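Cyclopropane mycolic acid synthase 1 (Mycobacterium tuberculosis, PDB 1KPH) catalyses transfer of a methylene group from S-adenosyl-L-methionine to a double bond of mycolic acids, forming the distal cyclopropane ring of alpha mycolates. Local coordinates at residues A[16-19]-A[20-24]; A[151-154]-A[155-159]. All coordinates share one frame; numbering follows the deposited sequence.

Two short-range contacts from one methyltransferase chain compare a helix being opened with a helix being closed. Interaction 1 (16-24) lies beside the ligand pockets, where a turn between helices 9-16 and 20-23 ends in a serine cap; it is partly buried, and its first residue touches the bound lipid-like ammonium. Interaction 2 (151-159) is the final part of helix 147-157 in a beta-alpha-beta unit; it has the larger share of buried residues and is held by main-chain bonds and leucine packing. The two share no helix or strand, lie on opposite sides of the chain's centre, and their nearest atoms are about 17 Å apart. Cap and aromatic contacts occur beside the pocket, regular helical bonding against the sheet.

Interaction 1: residues A[16-19]-A[20-24]; sequences YDLS and DDFFR. With 10A (didecyl-dimethyl-ammonium), chain G.
Tyr16 meets Phe23 through its main chain: the carbonyl O of Tyr16 lies 3.6 Å from CE1 of Phe23, a ring that also lies near the carbonyl of Ser19. Its own side chain reaches into the ligand pockets, where it also touches S-adenosylhomocysteine. There Tyr16 OH stands 3.2 Å from C11, an N-methyl carbon of didecyl-dimethyl-ammonium, which sits at the ring's edge and in its plane; the hydroxyl is also hydrogen-bonded to His141. Asp17 marks the exit from helix 9-16, and its carboxylate accepts from Ser96 OG and from the backbone N of Lys97 and Asn98, at the start of helix 97-109. Leu18 turns back to the new helix. With CG anti to the backbone N (chi1 180°), it carries CD2 to within 3.6 Å of Phe22 CD2, while its CB is 4.0 Å from Phe23 CE1. Helix 256-275 adds Val258 and Tyr262 to this apolar cluster, Tyr262 meeting Phe22 edge-to-face. Ser19 is the N-cap of helix 20-23. Its OG accepts a weak bond from Phe22 N at 3.3 Å, and its carbonyl O is gripped twice, by Phe23 N at 3.2 Å, nearly along the C=O axis, and by Phe22 N at 2.7 Å, from above the carbonyl plane. The chemistry is therefore divided: Ser19 takes up amides in the helix's first turn, Leu18 packs on phenylalanine rings, and Tyr16 presents its hydroxyl and ring edge to an ammonium whose positive charge the phenolic oxygen would probably favour.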
loop_
_atom_site.group_PDB
_atom_site.type_symbol
_atom_site.label_atom_id
_atom_site.label_comp_id
_atom_site.label_asym_id
_atom_site.label_seq_id
_atom_site.Cartn_x
_atom_site.Cartn_y
_atom_site.Cartn_z
ATOM N N TYR A 16 -5.183 10.271 -3.929
ATOM C CA TYR A 16 -4.487 10.744 -2.730
ATOM C C TYR A 16 -4.324 12.245 -2.517
ATOM O O TYR A 16 -4.054 12.679 -1.395
ATOM C CB TYR A 16 -3.120 10.064 -2.623
ATOM C CG TYR A 16 -3.205 8.557 -2.737
ATOM C CD1 TYR A 16 -3.070 7.926 -3.972
ATOM C CD2 TYR A 16 -3.463 7.765 -1.617
ATOM C CE1 TYR A 16 -3.191 6.541 -4.092
ATOM C CE2 TYR A 16 -3.585 6.380 -1.729
ATOM C CZ TYR A 16 -3.449 5.775 -2.969
ATOM O OH TYR A 16 -3.570 4.406 -3.091
ATOM N N ASP A 17 -4.475 13.045 -3.566
ATOM C CA ASP A 17 -4.351 14.484 -3.378
ATOM C C ASP A 17 -5.709 15.135 -3.185
ATOM O O ASP A 17 -5.852 16.350 -3.312
ATOM C CB ASP A 17 -3.610 15.137 -4.545
ATOM C CG ASP A 17 -2.113 14.937 -4.458
ATOM O OD1 ASP A 17 -1.597 14.843 -3.321
ATOM O OD2 ASP A 17 -1.449 14.889 -5.515
ATOM N N LEU A 18 -6.701 14.315 -2.854
ATOM C CA LEU A 18 -8.053 14.804 -2.617
ATOM C C LEU A 18 -8.042 15.834 -1.494
ATOM O O LEU A 18 -8.578 16.930 -1.646
ATOM C CB LEU A 18 -8.972 13.642 -2.236
ATOM C CG LEU A 18 -10.442 13.954 -1.942
ATOM C CD1 LEU A 18 -11.114 14.493 -3.190
ATOM C CD2 LEU A 18 -11.148 12.694 -1.471
ATOM N N SER A 19 -7.422 15.472 -0.372
ATOM C CA SER A 19 -7.324 16.343 0.800
ATOM C C SER A 19 -6.917 15.550 2.038
ATOM O O SER A 19 -7.683 14.716 2.517
ATOM C CB SER A 19 -8.666 17.021 1.082
ATOM O OG SER A 19 -8.697 17.559 2.394
ATOM N N ASP A 20 -5.721 15.811 2.560
ATOM C CA ASP A 20 -5.257 15.105 3.747
ATOM C C ASP A 20 -6.328 15.165 4.823
ATOM O O ASP A 20 -6.625 14.170 5.484
ATOM C CB ASP A 20 -3.972 15.733 4.285
ATOM C CG ASP A 20 -2.777 15.446 3.415
ATOM O OD1 ASP A 20 -1.653 15.811 3.820
ATOM O OD2 ASP A 20 -2.956 14.856 2.329
ATOM N N ASP A 21 -6.910 16.348 4.985
ATOM C CA ASP A 21 -7.950 16.561 5.977
ATOM C C ASP A 21 -9.066 15.538 5.824
ATOM O O ASP A 21 -9.643 15.096 6.815
ATOM C CB ASP A 21 -8.517 17.976 5.840
ATOM C CG ASP A 21 -7.457 19.047 6.021
ATOM O OD1 ASP A 21 -6.983 19.228 7.165
ATOM O OD2 ASP A 21 -7.094 19.701 5.018
ATOM N N PHE A 22 -9.367 15.159 4.583
ATOM C CA PHE A 22 -10.423 14.178 4.326
ATOM C C PHE A 22 -10.007 12.762 4.724
ATOM O O PHE A 22 -10.752 12.048 5.390
ATOM C CB PHE A 22 -10.825 14.176 2.847
ATOM C CG PHE A 22 -11.970 13.246 2.539
ATOM C CD1 PHE A 22 -13.277 13.617 2.821
ATOM C CD2 PHE A 22 -11.732 11.978 2.012
ATOM C CE1 PHE A 22 -14.337 12.741 2.584
ATOM C CE2 PHE A 22 -12.785 11.094 1.771
ATOM C CZ PHE A 22 -14.088 11.478 2.059
ATOM N N PHE A 23 -8.818 12.348 4.303
ATOM C CA PHE A 23 -8.348 11.014 4.640
ATOM C C PHE A 23 -8.219 10.860 6.142
ATOM O O PHE A 23 -8.461 9.784 6.682
ATOM C CB PHE A 23 -7.012 10.723 3.958
ATOM C CG PHE A 23 -7.135 10.497 2.482
ATOM C CD1 PHE A 23 -6.775 11.491 1.577
ATOM C CD2 PHE A 23 -7.641 9.294 1.996
ATOM C CE1 PHE A 23 -6.918 11.289 0.210
ATOM C CE2 PHE A 23 -7.789 9.081 0.630
ATOM C CZ PHE A 23 -7.427 10.082 -0.265
ATOM N N ARG A 24 -7.855 11.949 6.810
ATOM C CA ARG A 24 -7.705 11.942 8.256
ATOM C C ARG A 24 -9.006 11.605 8.962
ATOM O O ARG A 24 -8.989 11.248 10.137
ATOM C CB ARG A 24 -7.198 13.300 8.752
ATOM C CG ARG A 24 -5.691 13.455 8.689
ATOM C CD ARG A 24 -5.250 14.802 9.239
ATOM N NE ARG A 24 -3.821 14.809 9.518
ATOM C CZ ARG A 24 -3.263 14.240 10.583
ATOM N NH1 ARG A 24 -4.013 13.621 11.486
ATOM N NH2 ARG A 24 -1.949 14.275 10.735
HETATM C C1 10A G . -9.744 -4.726 -10.300
HETATM C C2 10A G . -9.170 -3.307 -10.237
HETATM C C3 10A G . -8.450 -3.089 -8.902
HETATM C C4 10A G . -7.839 -1.695 -8.693
HETATM C C5 10A G . -7.182 -1.693 -7.305
HETATM C C6 10A G . -6.562 -0.359 -6.864
HETATM C C7 10A G . -6.029 -0.621 -5.446
HETATM C C8 10A G . -5.498 0.614 -4.712
HETATM C C9 10A G . -5.076 0.176 -3.293
HETATM C C10 10A G . -4.738 1.399 -2.440
HETATM N N1 10A G . -4.502 1.307 -0.923
HETATM C C11 10A G . -4.300 2.730 -0.445
HETATM C C12 10A G . -3.231 0.559 -0.607
HETATM C C13 10A G . -5.604 0.629 -0.094
HETATM C C14 10A G . -7.092 1.102 -0.118
HETATM C C15 10A G . -8.138 0.125 0.471
HETATM C C16 10A G . -8.331 -1.260 -0.190
HETATM C C17 10A G . -8.889 -1.187 -1.625
HETATM C C18 10A G . -9.105 -2.570 -2.255
HETATM C C19 10A G . -9.672 -2.427 -3.674
HETATM C C20 10A G . -9.929 -3.824 -4.263
HETATM C C21 10A G . -10.534 -3.738 -5.667
HETATM C C22 10A G . -10.785 -5.158 -6.175
#

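Interaction 2: residues A[151-154]-A[155-159]; sequences FSLA and HRLLP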
loop_
_atom_site.group_PDB
_atom_site.type_symbol
_atom_site.label_atom_id
_atom_site.label_comp_id
_atom_site.label_asym_id
_atom_site.label_seq_id
_atom_site.Cartn_x
_atom_site.Cartn_y
_atom_site.Cartn_z
ATOM N N PHE A 151 10.264 -5.013 -10.969
ATOM C CA PHE A 151 11.138 -6.025 -10.382
ATOM C C PHE A 151 12.555 -5.968 -10.947
ATOM O O PHE A 151 13.520 -6.327 -10.268
ATOM C CB PHE A 151 10.555 -7.425 -10.581
ATOM C CG PHE A 151 9.389 -7.725 -9.680
ATOM C CD1 PHE A 151 8.098 -7.358 -10.042
ATOM C CD2 PHE A 151 9.589 -8.358 -8.455
ATOM C CE1 PHE A 151 7.021 -7.618 -9.194
ATOM C CE2 PHE A 151 8.521 -8.621 -7.601
ATOM C CZ PHE A 151 7.234 -8.251 -7.972
ATOM N N SER A 152 12.675 -5.519 -12.192
ATOM C CA SER A 152 13.981 -5.397 -12.823
ATOM C C SER A 152 14.765 -4.338 -12.054
ATOM O O SER A 152 15.911 -4.560 -11.660
ATOM C CB SER A 152 13.829 -4.975 -14.290
ATOM O OG SER A 152 15.095 -4.810 -14.912
ATOM N N LEU A 153 14.130 -3.189 -11.837
ATOM C CA LEU A 153 14.752 -2.086 -11.108
ATOM C C LEU A 153 15.056 -2.502 -9.677
ATOM O O LEU A 153 16.151 -2.259 -9.168
ATOM C CB LEU A 153 13.827 -0.864 -11.094
ATOM C CG LEU A 153 14.291 0.343 -10.268
ATOM C CD1 LEU A 153 15.618 0.862 -10.803
ATOM C CD2 LEU A 153 13.234 1.435 -10.314
ATOM N N ALA A 154 14.078 -3.128 -9.031
ATOM C CA ALA A 154 14.238 -3.580 -7.656
ATOM C C ALA A 154 15.470 -4.470 -7.519
ATOM O O ALA A 154 16.284 -4.285 -6.617
ATOM C CB ALA A 154 12.995 -4.338 -7.210
ATOM N N HIS A 155 15.610 -5.431 -8.423
ATOM C CA HIS A 155 16.742 -6.345 -8.375
ATOM C C HIS A 155 18.054 -5.620 -8.653
ATOM O O HIS A 155 19.092 -5.954 -8.082
ATOM C CB HIS A 155 16.538 -7.479 -9.384
ATOM C CG HIS A 155 17.516 -8.604 -9.235
ATOM N ND1 HIS A 155 18.805 -8.541 -9.716
ATOM C CD2 HIS A 155 17.397 -9.814 -8.640
ATOM C CE1 HIS A 155 19.438 -9.664 -9.425
ATOM N NE2 HIS A 155 18.605 -10.453 -8.771
ATOM N N ARG A 156 18.002 -4.618 -9.523
ATOM C CA ARG A 156 19.196 -3.857 -9.874
ATOM C C ARG A 156 19.679 -2.933 -8.752
ATOM O O ARG A 156 20.882 -2.769 -8.552
ATOM C CB ARG A 156 18.937 -3.040 -11.146
ATOM C CG ARG A 156 20.135 -2.222 -11.612
ATOM C CD ARG A 156 19.864 -1.541 -12.944
ATOM N NE ARG A 156 18.687 -0.678 -12.895
ATOM C CZ ARG A 156 18.243 0.035 -13.925
ATOM N NH1 ARG A 156 18.882 -0.009 -15.088
ATOM N NH2 ARG A 156 17.155 0.785 -13.799
ATOM N N LEU A 157 18.744 -2.345 -8.013
ATOM C CA LEU A 157 19.098 -1.423 -6.934
ATOM C C LEU A 157 19.528 -2.088 -5.626
ATOM O O LEU A 157 20.180 -1.457 -4.794
ATOM C CB LEU A 157 17.930 -0.471 -6.657
ATOM C CG LEU A 157 17.415 0.356 -7.839
ATOM C CD1 LEU A 157 16.361 1.331 -7.349
ATOM C CD2 LEU A 157 18.565 1.109 -8.500
ATOM N N LEU A 158 19.172 -3.356 -5.445
ATOM C CA LEU A 158 19.515 -4.076 -4.220
ATOM C C LEU A 158 20.920 -4.660 -4.200
ATOM O O LEU A 158 21.489 -4.977 -5.245
ATOM C CB LEU A 158 18.518 -5.213 -3.979
ATOM C CG LEU A 158 17.114 -4.874 -3.477
ATOM C CD1 LEU A 158 16.238 -6.112 -3.569
ATOM C CD2 LEU A 158 17.188 -4.371 -2.047
ATOM N N PRO A 159 21.500 -4.808 -2.996
ATOM C CA PRO A 159 22.845 -5.368 -2.834
ATOM C C PRO A 159 22.777 -6.851 -3.178
ATOM O O PRO A 159 21.735 -7.335 -3.627
ATOM C CB PRO A 159 23.140 -5.149 -1.350
ATOM C CG PRO A 159 22.263 -3.989 -0.978
ATOM C CD PRO A 159 20.988 -4.307 -1.710
#
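Leu157 N donates to Leu153 O at 2.8 Å, approaching the oxygen almost straight on (C=O...N angle 167°). Three other main-chain bonds of the same helical spacing accompany it along the helix: His155 N to Phe151 O at 2.9 Å, Arg156 N to Ser152 O at 3.0 Å, and Leu158 N to Ala154 O, stretched to 3.3 Å. The last of these is the longest, and it falls where Leu158 becomes the first residue to leave helical geometry. The leucine side chains follow the same i to i+4 spacing. CD1 of Leu153 lies 3.5 Å from CG of Leu157, and Leu157 CG also lies against Leu153 O, the acceptor of the bond from Leu157 N. The CD1 methyl has a second neighbour, at i to i+3, coming to the edge of the Arg156 guanidinium, in its plane, with NH2 3.4 Å away. A bend at chi3 (57°) in the otherwise extended arginine chain brings the edge of the guanidinium to Leu153 CD1. Asp127 is the polar neighbour of NH2, in a long, weak ion pair. His155 CB rests on Phe151 O, while its ring meets Phe220 edge-to-face. Lys287 NZ hydrogen-bonds to His155 O and Leu158 O, joining the helix end to the chain's C-terminus. Among its neighbours, the helix bridges strands 132-136 and 163-171 as the helical part of a beta-alpha-beta crossover: Ala154 touches Ile133 and Met164, Leu158 reaches Ile133, Phe151 packs on Met164 and Leu166 and on Cys214 and Ala215 of helix 208-217, and Leu153 lies against Trp123 in a nearby loop.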